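Local coordinates for protein 7,8-dihydro-6-hydroxymethylpterin pyrophosphokinase-dihydropteroate synthase (PDB 6JWS) that probably catalyses two consecutive steps of folate biosynthesis, pyrophosphoryl transfer from ATP to 6-hydroxymethyl-7,8-dihydropterin and condensation of the product with 4-aminobenzoate to 7,8-dihydropteroate, at residues B[34-39]-B[519-524]; B[45-50]-B[563-568]. The protein carries 1 engineered substitution. One frame throughout, in Å; residues are numbered along the deposited sequence.

Contact 1: residues B[34-39]-B[519-524]; sequences LETALH and KKNKFY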
ATOM      1  N   LEU B  34      18.409  15.472 -27.644  1.00 27.48           N
ATOM      2  CA  LEU B  34      19.561  14.842 -27.014  1.00 27.59           C
ATOM      3  C   LEU B  34      20.002  13.601 -27.790  1.00 26.26           C
ATOM      4  O   LEU B  34      21.202  13.335 -27.899  1.00 24.90           O
ATOM      5  CB  LEU B  34      19.279  14.575 -25.530  1.00 28.85           C
ATOM      6  CG  LEU B  34      19.147  15.834 -24.670  1.00 29.80           C
ATOM      7  CD1 LEU B  34      18.451  15.537 -23.348  1.00 29.51           C
ATOM      8  CD2 LEU B  34      20.508  16.477 -24.434  1.00 30.06           C
ATOM      9  N   GLU B  35      19.047  12.879 -28.386  1.00 25.45           N
ATOM     10  CA  GLU B  35      19.417  11.715 -29.183  1.00 28.93           C
ATOM     11  C   GLU B  35      20.070  12.109 -30.518  1.00 29.42           C
ATOM     12  O   GLU B  35      20.942  11.400 -31.018  1.00 29.28           O
ATOM     13  CB  GLU B  35      18.247  10.736 -29.331  1.00 29.34           C
ATOM     14  CG  GLU B  35      17.821  10.116 -28.010  1.00 29.04           C
ATOM     15  CD  GLU B  35      17.000   8.834 -28.021  1.00 30.44           C
ATOM     16  OE1 GLU B  35      16.207   8.620 -28.975  1.00 31.21           O
ATOM     17  OE2 GLU B  35      17.155   8.044 -27.060  1.00 30.85           O
ATOM     18  N   THR B  36      19.646  13.237 -31.099  1.00 29.84           N
ATOM     19  CA  THR B  36      20.271  13.781 -32.302  1.00 30.09           C
ATOM     20  C   THR B  36      21.748  14.070 -32.020  1.00 29.77           C
ATOM     21  O   THR B  36      22.623  13.675 -32.791  1.00 29.10           O
ATOM     22  CB  THR B  36      19.501  15.014 -32.817  1.00 31.46           C
ATOM     23  OG1 THR B  36      18.158  14.655 -33.164  1.00 29.52           O
ATOM     24  CG2 THR B  36      20.180  15.711 -33.977  1.00 32.17           C
ATOM     25  N   ALA B  37      22.022  14.733 -30.886  1.00 29.30           N
ATOM     26  CA  ALA B  37      23.390  14.995 -30.461  1.00 27.32           C
ATOM     27  C   ALA B  37      24.143  13.694 -30.209  1.00 27.08           C
ATOM     28  O   ALA B  37      25.322  13.613 -30.550  1.00 29.84           O
ATOM     29  CB  ALA B  37      23.423  15.906 -29.253  1.00 27.88           C
ATOM     30  N   LEU B  38      23.483  12.677 -29.626  1.00 27.59           N
ATOM     31  CA  LEU B  38      24.159  11.393 -29.426  1.00 27.58           C
ATOM     32  C   LEU B  38      24.634  10.838 -30.764  1.00 27.61           C
ATOM     33  O   LEU B  38      25.763  10.370 -30.861  1.00 30.15           O
ATOM     34  CB  LEU B  38      23.253  10.353 -28.757  1.00 27.39           C
ATOM     35  CG  LEU B  38      23.059  10.472 -27.244  1.00 28.97           C
ATOM     36  CD1 LEU B  38      22.053   9.430 -26.765  1.00 29.04           C
ATOM     37  CD2 LEU B  38      24.369  10.311 -26.499  1.00 26.83           C
ATOM     38  N   HIS B  39      23.747  10.853 -31.768  1.00 28.63           N
ATOM     39  CA  HIS B  39      24.083  10.390 -33.105  1.00 30.82           C
ATOM     40  C   HIS B  39      25.276  11.162 -33.661  1.00 29.60           C
ATOM     41  O   HIS B  39      26.223  10.556 -34.146  1.00 32.80           O
ATOM     42  CB  HIS B  39      22.885  10.524 -34.047  1.00 32.56           C
ATOM     43  CG  HIS B  39      21.767   9.595 -33.732  1.00 39.18           C
ATOM     44  ND1 HIS B  39      21.947   8.220 -33.655  1.00 40.07           N
ATOM     45  CD2 HIS B  39      20.447   9.826 -33.535  1.00 39.53           C
ATOM     46  CE1 HIS B  39      20.788   7.652 -33.394  1.00 42.26           C
ATOM     47  NE2 HIS B  39      19.853   8.618 -33.305  1.00 40.94           N
ATOM     48  N   LYS B 519      19.891   3.020 -35.043  1.00 42.03           N
ATOM     49  CA  LYS B 519      20.015   3.404 -36.438  1.00 47.20           C
ATOM     50  C   LYS B 519      20.698   4.768 -36.508  1.00 50.18           C
ATOM     51  O   LYS B 519      21.114   5.306 -35.486  1.00 54.56           O
ATOM     52  CB  LYS B 519      18.639   3.423 -37.105  1.00 48.61           C
ATOM     53  CG  LYS B 519      18.020   2.058 -37.358  1.00 49.98           C
ATOM     54  CD  LYS B 519      17.131   2.032 -38.585  1.00 54.89           C
ATOM     55  CE  LYS B 519      15.863   2.848 -38.449  1.00 56.34           C
ATOM     56  NZ  LYS B 519      14.689   1.976 -38.211  1.00 62.62           N
ATOM     57  N   LYS B 520      20.796   5.321 -37.720  1.00 55.32           N
ATOM     58  CA  LYS B 520      21.440   6.605 -37.964  1.00 60.74           C
ATOM     59  C   LYS B 520      20.785   7.710 -37.132  1.00 59.22           C
ATOM     60  O   LYS B 520      21.478   8.590 -36.628  1.00 59.20           O
ATOM     61  CB  LYS B 520      21.442   6.933 -39.465  1.00 70.21           C
ATOM     62  CG  LYS B 520      22.579   6.319 -40.281  1.00 75.95           C
ATOM     63  CD  LYS B 520      22.457   6.535 -41.787  1.00 83.06           C
ATOM     64  CE  LYS B 520      22.292   5.264 -42.602  1.00 86.48           C
ATOM     65  NZ  LYS B 520      20.992   4.595 -42.362  1.00 91.01           N
ATOM     66  N   ASN B 521      19.454   7.651 -36.980  1.00 59.16           N
ATOM     67  CA  ASN B 521      18.703   8.699 -36.300  1.00 57.21           C
ATOM     68  C   ASN B 521      17.834   8.121 -35.172  1.00 53.09           C
ATOM     69  O   ASN B 521      17.450   8.843 -34.248  1.00 60.88           O
ATOM     70  CB  ASN B 521      17.948   9.592 -37.293  1.00 56.67           C
ATOM     71  CG  ASN B 521      17.520  10.932 -36.716  1.00 57.79           C
ATOM     72  OD1 ASN B 521      18.207  11.511 -35.873  1.00 53.57           O
ATOM     73  ND2 ASN B 521      16.391  11.450 -37.181  1.00 60.75           N
ATOM     74  N   LYS B 522      17.573   6.808 -35.211  1.00 40.72           N
ATOM     75  CA  LYS B 522      16.645   6.183 -34.281  1.00 34.23           C
ATOM     76  C   LYS B 522      17.403   5.391 -33.220  1.00 27.19           C
ATOM     77  O   LYS B 522      18.404   4.743 -33.516  1.00 23.70           O
ATOM     78  CB  LYS B 522      15.735   5.197 -35.023  1.00 35.42           C
ATOM     79  CG  LYS B 522      14.389   5.750 -35.449  1.00 38.95           C
ATOM     80  CD  LYS B 522      13.488   6.057 -34.278  1.00 42.46           C
ATOM     81  CE  LYS B 522      12.499   4.954 -33.970  1.00 43.24           C
ATOM     82  NZ  LYS B 522      11.467   4.814 -35.026  1.00 43.86           N
ATOM     83  N   PHE B 523      16.876   5.428 -31.993  1.00 23.16           N
ATOM     84  CA  PHE B 523      17.193   4.441 -30.975  1.00 21.20           C
ATOM     85  C   PHE B 523      15.917   3.674 -30.647  1.00 20.21           C
ATOM     86  O   PHE B 523      14.820   4.221 -30.761  1.00 19.10           O
ATOM     87  CB  PHE B 523      17.786   5.090 -29.722  1.00 20.54           C
ATOM     88  CG  PHE B 523      19.151   5.714 -29.883  1.00 21.59           C
ATOM     89  CD1 PHE B 523      20.302   4.952 -29.779  1.00 21.69           C
ATOM     90  CD2 PHE B 523      19.287   7.081 -30.094  1.00 22.76           C
ATOM     91  CE1 PHE B 523      21.556   5.528 -29.918  1.00 21.60           C
ATOM     92  CE2 PHE B 523      20.538   7.658 -30.228  1.00 21.66           C
ATOM     93  CZ  PHE B 523      21.671   6.881 -30.136  1.00 21.70           C
ATOM     94  N   TYR B 524      16.074   2.400 -30.260  1.00 19.22           N
ATOM     95  CA  TYR B 524      14.945   1.630 -29.764  1.00 19.19           C
ATOM     96  C   TYR B 524      15.198   1.159 -28.335  1.00 17.93           C
ATOM     97  O   TYR B 524      16.330   0.859 -27.956  1.00 17.43           O
ATOM     98  CB  TYR B 524      14.643   0.422 -30.654  1.00 20.83           C
ATOM     99  CG  TYR B 524      14.293   0.771 -32.075  1.00 21.49           C
ATOM    100  CD1 TYR B 524      12.984   1.040 -32.440  1.00 23.71           C
ATOM    101  CD2 TYR B 524      15.270   0.820 -33.059  1.00 23.44           C
ATOM    102  CE1 TYR B 524      12.641   1.340 -33.751  1.00 23.93           C
ATOM    103  CE2 TYR B 524      14.948   1.118 -34.378  1.00 25.11           C
ATOM    104  CZ  TYR B 524      13.630   1.389 -34.720  1.00 25.55           C
ATOM    105  OH  TYR B 524      13.308   1.692 -36.010  1.00 26.94           O
TER
HETATM  106  O   HOH W   1      14.941   7.670 -31.352  1.00 34.11           O
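His39, on helix 30-44 of the pyrophosphokinase part, drives its imidazole into the bend of the 519-524 loop of the TIM-barrel synthase part, and the dense core of this interdomain packing is built round that ring. His39 and Phe523 reach toward each other tip to tip; their planes are nearly parallel, 9° apart, with centroids 4.3 Å apart, but the rings are slid so far that they hardly overlap. The opposite face of the imidazole is covered near its rim by the loop backbone, Lys520 O and Asn521 CA. Lys520 O lies 3.0 Å from His39 ND1, yet above the ring plane and at a poor angle, so it is no hydrogen bond. His39 NE2 approaches Asn521 O to 2.6 Å. Both aromatic residues hold CG anti to their carbonyl carbon, which sends the rings into the gap between helix and loop. Leu38 crosses Phe523 at about a right angle, its CB 4.1 Å from Phe523 CZ, and the Glu35 carboxylate crosses the ring at 57°, with Glu35 CD 3.5 Å from Phe523 CD2. A water links the two, donating to Glu35 OE1 at 2.9 Å and accepting from Phe523 N; Glu35 OE2 is held by Tyr570 and a salt bridge to Arg571. Asn521 OD1 swings back to 3.7 Å from His39 CD2, buried without a polar partner. On the loose side Lys519 and Lys520 point away, Lys520 exposed and poorly ordered. The loop leads into barrel strand 525-529; Leu34 and Leu38 rest on Leu22 of strand 16-24, Leu38 also on strand 163-172, and Met89 of helix 85-90 touches Thr36 and Asn521.

Contact 2: residues B[45-50]-B[563-568]; sequences LGKIIN and VLNGIP. With CA (calcium ion), chain L.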
ATOM      1  N   LEU B  45      32.784  11.959 -33.532  1.00 33.02           N
ATOM      2  CA  LEU B  45      33.735  12.024 -32.427  1.00 29.99           C
ATOM      3  C   LEU B  45      34.352  10.673 -32.082  1.00 28.18           C
ATOM      4  O   LEU B  45      35.462  10.634 -31.574  1.00 33.50           O
ATOM      5  CB  LEU B  45      33.082  12.649 -31.189  1.00 30.54           C
ATOM      6  CG  LEU B  45      32.742  14.132 -31.311  1.00 30.89           C
ATOM      7  CD1 LEU B  45      32.163  14.656 -29.997  1.00 30.72           C
ATOM      8  CD2 LEU B  45      33.988  14.918 -31.706  1.00 31.25           C
ATOM      9  N   GLY B  46      33.633   9.570 -32.291  1.00 27.50           N
ATOM     10  CA  GLY B  46      34.167   8.276 -31.890  1.00 26.44           C
ATOM     11  C   GLY B  46      33.067   7.293 -31.491  1.00 28.35           C
ATOM     12  O   GLY B  46      32.011   7.223 -32.123  1.00 28.90           O
ATOM     13  N   LYS B  47      33.320   6.532 -30.425  1.00 27.61           N
ATOM     14  CA  LYS B  47      32.344   5.550 -29.998  1.00 26.58           C
ATOM     15  C   LYS B  47      31.805   5.849 -28.597  1.00 24.09           C
ATOM     16  O   LYS B  47      32.570   5.877 -27.632  1.00 22.79           O
ATOM     17  CB  LYS B  47      32.963   4.151 -30.039  1.00 27.45           C
ATOM     18  CG  LYS B  47      31.954   3.083 -29.667  1.00 27.86           C
ATOM     19  CD  LYS B  47      32.434   1.662 -29.704  1.00 30.18           C
ATOM     20  CE  LYS B  47      31.209   0.798 -29.915  1.00 33.04           C
ATOM     21  NZ  LYS B  47      31.372  -0.499 -29.237  1.00 40.95           N
ATOM     22  N   ILE B  48      30.474   5.969 -28.490  1.00 21.32           N
ATOM     23  CA  ILE B  48      29.808   6.052 -27.197  1.00 22.05           C
ATOM     24  C   ILE B  48      29.862   4.698 -26.489  1.00 21.81           C
ATOM     25  O   ILE B  48      29.327   3.709 -26.983  1.00 22.41           O
ATOM     26  CB  ILE B  48      28.358   6.544 -27.357  1.00 23.30           C
ATOM     27  CG1 ILE B  48      28.326   7.942 -27.978  1.00 22.69           C
ATOM     28  CG2 ILE B  48      27.637   6.501 -26.010  1.00 21.95           C
ATOM     29  CD1 ILE B  48      26.950   8.407 -28.401  1.00 24.92           C
ATOM     30  N   ILE B  49      30.484   4.671 -25.306  1.00 19.91           N
ATOM     31  CA  ILE B  49      30.684   3.434 -24.572  1.00 17.17           C
ATOM     32  C   ILE B  49      30.080   3.541 -23.175  1.00 17.18           C
ATOM     33  O   ILE B  49      30.259   2.618 -22.384  1.00 17.29           O
ATOM     34  CB  ILE B  49      32.180   3.068 -24.477  1.00 18.33           C
ATOM     35  CG1 ILE B  49      33.010   4.225 -23.916  1.00 17.28           C
ATOM     36  CG2 ILE B  49      32.740   2.550 -25.798  1.00 17.75           C
ATOM     37  CD1 ILE B  49      34.425   3.838 -23.586  1.00 16.78           C
ATOM     38  N   ASN B  50      29.414   4.667 -22.854  1.00 16.38           N
ATOM     39  CA  ASN B  50      28.700   4.808 -21.593  1.00 15.90           C
ATOM     40  C   ASN B  50      27.700   5.964 -21.687  1.00 16.13           C
ATOM     41  O   ASN B  50      27.892   6.891 -22.463  1.00 17.52           O
ATOM     42  CB  ASN B  50      29.643   4.858 -20.380  1.00 15.80           C
ATOM     43  CG  ASN B  50      28.985   4.328 -19.120  1.00 16.42           C
ATOM     44  OD1 ASN B  50      27.753   4.240 -19.033  1.00 16.50           O
ATOM     45  ND2 ASN B  50      29.787   3.980 -18.134  1.00 15.56           N
ATOM     46  N   VAL B 563      25.143  -0.990 -22.560  1.00 12.40           N
ATOM     47  CA  VAL B 563      25.582   0.389 -22.429  1.00 14.34           C
ATOM     48  C   VAL B 563      27.001   0.553 -22.997  1.00 14.89           C
ATOM     49  O   VAL B 563      27.291   1.555 -23.653  1.00 14.47           O
ATOM     50  CB  VAL B 563      25.427   0.869 -20.966  1.00 14.94           C
ATOM     51  CG1 VAL B 563      26.407   1.956 -20.583  1.00 15.23           C
ATOM     52  CG2 VAL B 563      23.986   1.276 -20.647  1.00 13.97           C
ATOM     53  N   LEU B 564      27.872  -0.445 -22.785  1.00 14.97           N
ATOM     54  CA  LEU B 564      29.201  -0.424 -23.382  1.00 16.01           C
ATOM     55  C   LEU B 564      29.077  -0.325 -24.902  1.00 16.60           C
ATOM     56  O   LEU B 564      29.956   0.193 -25.576  1.00 17.56           O
ATOM     57  CB  LEU B 564      29.921  -1.724 -23.013  1.00 16.42           C
ATOM     58  CG  LEU B 564      31.332  -1.908 -23.586  1.00 17.27           C
ATOM     59  CD1 LEU B 564      32.298  -0.844 -23.047  1.00 16.35           C
ATOM     60  CD2 LEU B 564      31.853  -3.298 -23.219  1.00 16.11           C
ATOM     61  N   ASN B 565      27.960  -0.815 -25.443  1.00 14.90           N
ATOM     62  CA  ASN B 565      27.834  -0.917 -26.884  1.00 15.35           C
ATOM     63  C   ASN B 565      26.998   0.249 -27.397  1.00 14.67           C
ATOM     64  O   ASN B 565      26.496   0.203 -28.514  1.00 14.71           O
ATOM     65  CB  ASN B 565      27.370  -2.325 -27.289  1.00 15.27           C
ATOM     66  CG  ASN B 565      28.532  -3.295 -27.277  1.00 16.00           C
ATOM     67  OD1 ASN B 565      29.323  -3.301 -28.228  1.00 18.72           O
ATOM     68  ND2 ASN B 565      28.665  -4.087 -26.219  1.00 13.93           N
ATOM     69  N   GLY B 566      26.801   1.250 -26.528  1.00 13.84           N
ATOM     70  CA  GLY B 566      26.186   2.508 -26.907  1.00 13.61           C
ATOM     71  C   GLY B 566      24.665   2.483 -26.918  1.00 13.80           C
ATOM     72  O   GLY B 566      24.043   3.345 -27.531  1.00 14.52           O
ATOM     73  N   ILE B 567      24.049   1.501 -26.248  1.00 14.58           N
ATOM     74  CA  ILE B 567      22.611   1.585 -26.030  1.00 13.77           C
ATOM     75  C   ILE B 567      22.382   2.572 -24.885  1.00 13.28           C
ATOM     76  O   ILE B 567      22.978   2.436 -23.825  1.00 12.44           O
ATOM     77  CB  ILE B 567      21.992   0.200 -25.753  1.00 14.58           C
ATOM     78  CG1 ILE B 567      22.301  -0.789 -26.887  1.00 15.40           C
ATOM     79  CG2 ILE B 567      20.489   0.321 -25.489  1.00 13.73           C
ATOM     80  CD1 ILE B 567      21.980  -0.260 -28.281  1.00 14.68           C
ATOM     81  N   PRO B 568      21.614   3.663 -25.098  1.00 13.52           N
ATOM     82  CA  PRO B 568      21.408   4.660 -24.044  1.00 12.71           C
ATOM     83  C   PRO B 568      20.811   3.989 -22.801  1.00 12.37           C
ATOM     84  O   PRO B 568      19.859   3.219 -22.918  1.00 11.39           O
ATOM     85  CB  PRO B 568      20.392   5.631 -24.663  1.00 13.09           C
ATOM     86  CG  PRO B 568      20.512   5.435 -26.174  1.00 13.48           C
ATOM     87  CD  PRO B 568      20.939   3.995 -26.370  1.00 13.50           C
TER
HETATM   88 CA    CA L 804      31.207   6.106 -34.180  1.00 35.75          CA
HETATM   89  O   HOH W   2      29.002  -1.893 -30.356  1.00 17.97           O
HETATM   90  O   HOH W   3      32.802   4.872 -33.480  1.00 27.62           O
HETATM   91  O   HOH W   4      32.951   6.728 -35.754  1.00 30.04           O
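Backbone meets backbone where the start of strand 46-57 crosses the end of helix 547-564, and no direct hydrogen bond spans the two. A reciprocal pair of CA-H...O contacts takes its place: Leu564 CA lies 3.4 Å from Ile49 O, with 162° at the hydrogen, and Ile49 CA lies 3.5 Å from Leu564 O. Ile48 O lies 3.4 Å from Gly566 CA, where a side chain would crowd that carbonyl. Gly566, at positive phi, is the C-prime residue of the Schellman motif that ends the helix, with Gly566 N bonded to Val563 O. On the strand side, Ile49 and Asn50 both face Val169 in a classic beta bulge. Apolar contact is thin: Leu564, with CG anti to its backbone N, brings CD1 to 4.2 Å from Ile49 CB. A close methyl-to-oxygen contact sets Val563 CG1 3.1 Å from Asn50 OD1, which is hydrogen-bonded to Arg569 NH2, as Asn50 ND2 is to Tyr110 OH. Polar contact runs through water. The Lys47 chain, extended until it bends at chi4, lies alongside Asn565; one water accepts from Lys47 NZ at 3.0 Å and donates to Asn565 OD1 at 2.6 Å, while Asn565 ND2 bonds to Ile104 O and Phe561 O. Metal coordination belongs to the strand's first residue: Gly46 O binds the calcium ion at 2.5 Å, together with two waters, Glu42 O and Glu99.

Overall arrangement
Contacts 1 and 2 lie side by side, centres about 11 Å apart, on the interface between the pyrophosphokinase and synthase parts of one chain. The kinase part supplies consecutive elements, helix 30-44 and strand 46-57 of the antiparallel sheet; the TIM-barrel part supplies the loop before strand 525-529 and the end of helix 547-564. Along the chain the order is 34-39, 45-50, 519-524, 563-568, so the segments alternate. The two meet directly: Leu38 O packs against Ile48 CD1 at 3.4 Å, and Phe523 CD1 against Pro568 CD at 3.6 Å. Together they form a continuous patch joining the two enzyme domains, with calcium bound beside it.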